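Local atomic coordinates of alpha,alpha-trehalose-phosphate synthase (UDP-forming) (Burkholderia multivorans, PDB entry 5UOF), a protein that belongs to glycosyltransferase family 20 and has the GT-B architecture of two Rossmann-like domains, each built on a largely parallel beta-sheet. Residues Tyr115-Leu126 against His142-Leu153. Sequence-based numbering, arbitrary orientation. Where two conformers were deposited one is given.
Sequences YLRVNAMLAKQL and HLLPFAHALREL. With EDO (1,2-ethanediol), chain I.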
loop_
_atom_site.group_PDB
_atom_site.type_symbol
_atom_site.label_atom_id
_atom_site.label_comp_id
_atom_site.label_asym_id
_atom_site.label_seq_id
_atom_site.Cartn_x
_atom_site.Cartn_y
_atom_site.Cartn_z
ATOM N N TYR A 115 -11.714 -10.279 -18.144
ATOM C CA TYR A 115 -11.922 -8.835 -18.032
ATOM C C TYR A 115 -11.676 -8.131 -19.358
ATOM O O TYR A 115 -12.511 -7.340 -19.829
ATOM C CB TYR A 115 -10.971 -8.331 -16.953
ATOM C CG TYR A 115 -10.847 -6.858 -16.710
ATOM C CD1 TYR A 115 -11.898 -6.127 -16.187
ATOM C CD2 TYR A 115 -9.631 -6.216 -16.891
ATOM C CE1 TYR A 115 -11.756 -4.774 -15.907
ATOM C CE2 TYR A 115 -9.475 -4.878 -16.601
ATOM C CZ TYR A 115 -10.545 -4.159 -16.109
ATOM O OH TYR A 115 -10.400 -2.822 -15.804
ATOM N N LEU A 116 -10.538 -8.427 -19.993
ATOM C CA LEU A 116 -10.287 -7.888 -21.325
ATOM C C LEU A 116 -11.362 -8.333 -22.310
ATOM O O LEU A 116 -11.849 -7.527 -23.116
ATOM C CB LEU A 116 -8.904 -8.311 -21.817
ATOM C CG LEU A 116 -7.727 -7.913 -20.918
ATOM C CD1 LEU A 116 -6.401 -8.183 -21.631
ATOM C CD2 LEU A 116 -7.833 -6.467 -20.437
ATOM N N ARG A 117 -11.760 -9.606 -22.243
ATOM C CA ARG A 117 -12.703 -10.145 -23.221
ATOM C C ARG A 117 -14.050 -9.438 -23.143
ATOM O O ARG A 117 -14.619 -9.053 -24.173
ATOM C CB ARG A 117 -12.887 -11.652 -23.022
ATOM C CG ARG A 117 -13.841 -12.262 -24.069
ATOM C CD ARG A 117 -14.320 -13.662 -23.686
ATOM N NE ARG A 117 -15.204 -13.637 -22.519
ATOM C CZ ARG A 117 -16.492 -13.294 -22.557
ATOM N NH1 ARG A 117 -17.064 -12.943 -23.708
ATOM N NH2 ARG A 117 -17.214 -13.304 -21.440
ATOM N N VAL A 118 -14.580 -9.250 -21.932
ATOM C CA VAL A 118 -15.903 -8.641 -21.833
ATOM C C VAL A 118 -15.849 -7.167 -22.198
ATOM O O VAL A 118 -16.806 -6.634 -22.776
ATOM C CB VAL A 118 -16.524 -8.856 -20.441
ATOM C CG1 VAL A 118 -16.753 -10.337 -20.207
ATOM C CG2 VAL A 118 -15.666 -8.234 -19.341
ATOM N N ASN A 119 -14.742 -6.484 -21.896
ATOM C CA ASN A 119 -14.608 -5.109 -22.362
ATOM C C ASN A 119 -14.603 -5.054 -23.887
ATOM O O ASN A 119 -15.313 -4.244 -24.494
ATOM C CB ASN A 119 -13.349 -4.468 -21.792
ATOM C CG ASN A 119 -13.606 -3.765 -20.477
ATOM O OD1 ASN A 119 -13.897 -2.565 -20.450
ATOM N ND2 ASN A 119 -13.510 -4.505 -19.375
ATOM N N ALA A 120 -13.815 -5.927 -24.525
ATOM C CA ALA A 120 -13.789 -5.973 -25.982
ATOM C C ALA A 120 -15.172 -6.289 -26.546
ATOM O O ALA A 120 -15.592 -5.698 -27.549
ATOM C CB ALA A 120 -12.758 -7.003 -26.456
ATOM N N MET A 121 -15.903 -7.200 -25.896
ATOM C CA MET A 121 -17.252 -7.547 -26.338
ATOM C C MET A 121 -18.177 -6.331 -26.290
ATOM O O MET A 121 -18.883 -6.027 -27.260
ATOM C CB MET A 121 -17.797 -8.684 -25.469
ATOM C CG MET A 121 -19.176 -9.215 -25.873
ATOM S SD MET A 121 -20.551 -8.289 -25.122
ATOM C CE MET A 121 -20.311 -8.689 -23.388
ATOM N N LEU A 122 -18.181 -5.621 -25.166
ATOM C CA LEU A 122 -19.070 -4.473 -25.022
ATOM C C LEU A 122 -18.673 -3.343 -25.961
ATOM O O LEU A 122 -19.541 -2.641 -26.494
ATOM C CB LEU A 122 -19.072 -4.003 -23.572
ATOM C CG LEU A 122 -19.712 -4.971 -22.577
ATOM C CD1 LEU A 122 -19.384 -4.547 -21.154
ATOM C CD2 LEU A 122 -21.228 -5.021 -22.803
ATOM N N ALA A 123 -17.371 -3.155 -26.186
ATOM C CA ALA A 123 -16.931 -2.102 -27.094
ATOM C C ALA A 123 -17.423 -2.362 -28.504
ATOM O O ALA A 123 -17.854 -1.438 -29.201
ATOM C CB ALA A 123 -15.415 -1.985 -27.098
ATOM N N LYS A 124 -17.360 -3.618 -28.945
ATOM C CA LYS A 124 -17.854 -3.907 -30.286
ATOM C C LYS A 124 -19.348 -3.638 -30.392
ATOM O O LYS A 124 -19.820 -3.191 -31.445
ATOM C CB LYS A 124 -17.541 -5.345 -30.682
ATOM C CG LYS A 124 -17.782 -5.585 -32.177
ATOM C CD LYS A 124 -17.322 -6.951 -32.628
ATOM C CE LYS A 124 -17.539 -7.106 -34.124
ATOM N NZ LYS A 124 -16.880 -5.999 -34.869
ATOM N N GLN A 125 -20.106 -3.888 -29.321
ATOM C CA GLN A 125 -21.533 -3.561 -29.339
ATOM C C GLN A 125 -21.756 -2.060 -29.479
ATOM O O GLN A 125 -22.628 -1.623 -30.242
ATOM C CB GLN A 125 -22.217 -4.087 -28.078
ATOM C CG GLN A 125 -22.327 -5.604 -28.006
ATOM C CD GLN A 125 -23.245 -6.164 -29.067
ATOM O OE1 GLN A 125 -24.382 -5.721 -29.213
ATOM N NE2 GLN A 125 -22.751 -7.134 -29.827
ATOM N N LEU A 126 -20.968 -1.253 -28.760
ATOM C CA LEU A 126 -21.138 0.197 -28.821
ATOM C C LEU A 126 -20.721 0.759 -30.179
ATOM O O LEU A 126 -21.359 1.686 -30.694
ATOM C CB LEU A 126 -20.341 0.866 -27.707
ATOM C CG LEU A 126 -20.406 2.395 -27.742
ATOM C CD1 LEU A 126 -21.841 2.863 -27.530
ATOM C CD2 LEU A 126 -19.482 3.004 -26.726
ATOM N N HIS A 142 -14.346 -1.028 -13.766
ATOM C CA HIS A 142 -14.767 -2.216 -14.507
ATOM C C HIS A 142 -14.577 -2.038 -16.001
ATOM O O HIS A 142 -14.520 -3.034 -16.735
ATOM C CB HIS A 142 -16.247 -2.545 -14.254
ATOM C CG HIS A 142 -16.581 -2.881 -12.830
ATOM N ND1 HIS A 142 -16.248 -4.088 -12.251
ATOM C CD2 HIS A 142 -17.258 -2.187 -11.886
ATOM C CE1 HIS A 142 -16.687 -4.114 -11.005
ATOM N NE2 HIS A 142 -17.302 -2.972 -10.759
ATOM N N LEU A 143 -14.509 -0.787 -16.466
ATOM C CA LEU A 143 -14.463 -0.467 -17.890
ATOM C C LEU A 143 -13.155 0.206 -18.273
ATOM O O LEU A 143 -13.078 0.862 -19.310
ATOM C CB LEU A 143 -15.642 0.432 -18.265
ATOM C CG LEU A 143 -17.021 -0.208 -18.203
ATOM C CD1 LEU A 143 -18.118 0.855 -18.154
ATOM C CD2 LEU A 143 -17.195 -1.139 -19.392
ATOM N N LEU A 144 -12.133 0.093 -17.433
ATOM C CA LEU A 144 -10.843 0.701 -17.754
ATOM C C LEU A 144 -10.319 0.374 -19.157
ATOM O O LEU A 144 -9.878 1.305 -19.852
ATOM C CB LEU A 144 -9.860 0.313 -16.643
ATOM C CG LEU A 144 -8.548 1.079 -16.607
ATOM C CD1 LEU A 144 -8.098 1.186 -15.178
ATOM C CD2 LEU A 144 -7.520 0.340 -17.447
ATOM N N PRO A 145 -10.346 -0.870 -19.648
ATOM C CA PRO A 145 -9.816 -1.145 -20.992
ATOM C C PRO A 145 -10.727 -0.718 -22.138
ATOM O O PRO A 145 -10.418 -1.021 -23.297
ATOM C CB PRO A 145 -9.643 -2.676 -20.997
ATOM C CG PRO A 145 -9.861 -3.135 -19.590
ATOM C CD PRO A 145 -10.753 -2.112 -18.970
ATOM N N PHE A 146 -11.821 -0.006 -21.865
ATOM C CA PHE A 146 -12.858 0.179 -22.883
ATOM C C PHE A 146 -12.363 1.031 -24.053
ATOM O O PHE A 146 -12.615 0.695 -25.217
ATOM C CB PHE A 146 -14.101 0.797 -22.240
ATOM C CG PHE A 146 -15.352 0.671 -23.081
ATOM C CD1 PHE A 146 -16.113 -0.492 -23.053
ATOM C CD2 PHE A 146 -15.782 1.727 -23.864
ATOM C CE1 PHE A 146 -17.275 -0.602 -23.809
ATOM C CE2 PHE A 146 -16.940 1.626 -24.614
ATOM C CZ PHE A 146 -17.687 0.462 -24.585
ATOM N N ALA A 147 -11.684 2.154 -23.772
ATOM C CA ALA A 147 -11.160 2.985 -24.857
ATOM C C ALA A 147 -10.166 2.226 -25.716
ATOM O O ALA A 147 -10.178 2.357 -26.943
ATOM C CB ALA A 147 -10.491 4.244 -24.321
ATOM N N HIS A 148 -9.279 1.449 -25.095
ATOM C CA HIS A 148 -8.295 0.714 -25.881
ATOM C C HIS A 148 -8.987 -0.239 -26.848
ATOM O O HIS A 148 -8.596 -0.345 -28.016
ATOM C CB HIS A 148 -7.333 -0.031 -24.946
ATOM C CG HIS A 148 -6.218 -0.713 -25.671
ATOM N ND1 HIS A 148 -6.287 -2.031 -26.070
ATOM C CD2 HIS A 148 -5.030 -0.245 -26.119
ATOM C CE1 HIS A 148 -5.176 -2.354 -26.705
ATOM N NE2 HIS A 148 -4.398 -1.288 -26.753
ATOM N N ALA A 149 -10.049 -0.901 -26.391
ATOM C CA ALA A 149 -10.803 -1.790 -27.268
ATOM C C ALA A 149 -11.460 -1.010 -28.402
ATOM O O ALA A 149 -11.470 -1.465 -29.553
ATOM C CB ALA A 149 -11.845 -2.558 -26.456
ATOM N N LEU A 150 -11.997 0.176 -28.098
ATOM C CA LEU A 150 -12.572 1.012 -29.152
ATOM C C LEU A 150 -11.506 1.445 -30.157
ATOM O O LEU A 150 -11.751 1.439 -31.373
ATOM C CB LEU A 150 -13.263 2.233 -28.538
ATOM C CG LEU A 150 -14.588 2.002 -27.804
ATOM C CD1 LEU A 150 -15.066 3.280 -27.139
ATOM C CD2 LEU A 150 -15.673 1.472 -28.743
ATOM N N ARG A 151 -10.313 1.817 -29.673
ATOM C CA ARG A 151 -9.243 2.209 -30.589
ATOM C C ARG A 151 -8.896 1.063 -31.534
ATOM O O ARG A 151 -8.702 1.280 -32.734
ATOM C CB ARG A 151 -7.998 2.656 -29.828
ATOM C CG ARG A 151 -8.200 3.803 -28.848
ATOM C CD ARG A 151 -8.689 5.079 -29.534
ATOM N NE ARG A 151 -8.753 6.153 -28.541
ATOM C CZ ARG A 151 -9.454 7.274 -28.671
ATOM N NH1 ARG A 151 -10.178 7.498 -29.764
ATOM N NH2 ARG A 151 -9.433 8.174 -27.692
ATOM N N GLU A 152 -8.825 -0.168 -31.004
ATOM C CA GLU A 152 -8.582 -1.339 -31.843
ATOM C C GLU A 152 -9.638 -1.505 -32.928
ATOM O O GLU A 152 -9.366 -2.136 -33.961
ATOM C CB GLU A 152 -8.532 -2.602 -30.984
ATOM C CG GLU A 152 -7.362 -2.637 -30.005
ATOM C CD GLU A 152 -6.062 -3.012 -30.680
ATOM O OE1 GLU A 152 -6.024 -4.064 -31.355
ATOM O OE2 GLU A 152 -5.082 -2.249 -30.550
ATOM N N LEU A 153 -10.836 -0.964 -32.725
ATOM C CA LEU A 153 -11.887 -1.031 -33.732
ATOM C C LEU A 153 -11.862 0.155 -34.688
ATOM O O LEU A 153 -12.751 0.269 -35.535
ATOM C CB LEU A 153 -13.264 -1.124 -33.058
ATOM C CG LEU A 153 -13.463 -2.343 -32.151
ATOM C CD1 LEU A 153 -14.789 -2.269 -31.413
ATOM C CD2 LEU A 153 -13.366 -3.632 -32.955
HETATM C C1 EDO I . -9.821 -4.619 -23.990
HETATM O O1 EDO I . -9.966 -5.971 -24.418
HETATM C C2 EDO I . -8.478 -4.083 -24.452
HETATM O O2 EDO I . -8.489 -3.845 -25.865
#
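Asn119 ND2 uses both of its N-H groups, one across the contact to His142 O at 3.2 Å and the other back into its own helix, to Tyr115 O at 3.0 Å. Both bonds are nearly straight and both acceptors lie close to the amide plane, so together they fix the rotation of this buried amide. The His142 bond lies in the plane of that carbonyl. Tyr115 O, in contrast, receives ND2 above its plane and the backbone N of Asn119 from the opposite face. Turned the other way, Asn119 OD1 lies near Leu143 CA and Pro145 CD and at the edge of the Phe146 ring.

Pro145, at the N-cap of helix 146-152, pushes its ring between Asn119 and Tyr115, with CG 3.5 Å from Tyr115 CE2. Tyr115 CG is anti to the backbone N (chi1 174°), which carries the phenol to the turn at Leu144 and Pro145, where OH hydrogen-bonds to Tyr141 O. Farther along, Phe146 is a knob set among Asn119, Leu122, Ala123 and Leu126. Ala123 CB makes a CH-pi contact with one ring face, 4.3 Å from the centroid, while Leu126 CD2 meets the edge at CE2, 3.6 Å away. The small Ala123 and Ala149 meet with CB atoms 3.7 Å apart, consistent with the 8.6 Å approach of the segment axes, which cross at -56°. Leu153 CD1 closes the far end over Lys124 CA. Near Ala149, a 1,2-ethanediol, probably from the crystallisation liquor, hydrogen-bonds to Leu116 O and His148 ND1.

Helix 79-86 covers Leu122 and Leu143. Helix 146-152 is the connection of a beta-alpha-beta crossover between neighbouring parallel strands 135-139 and 159-162, and its packing against helix 109-127 is typical of the N-terminal Rossmann-like domain of a GT-B fold.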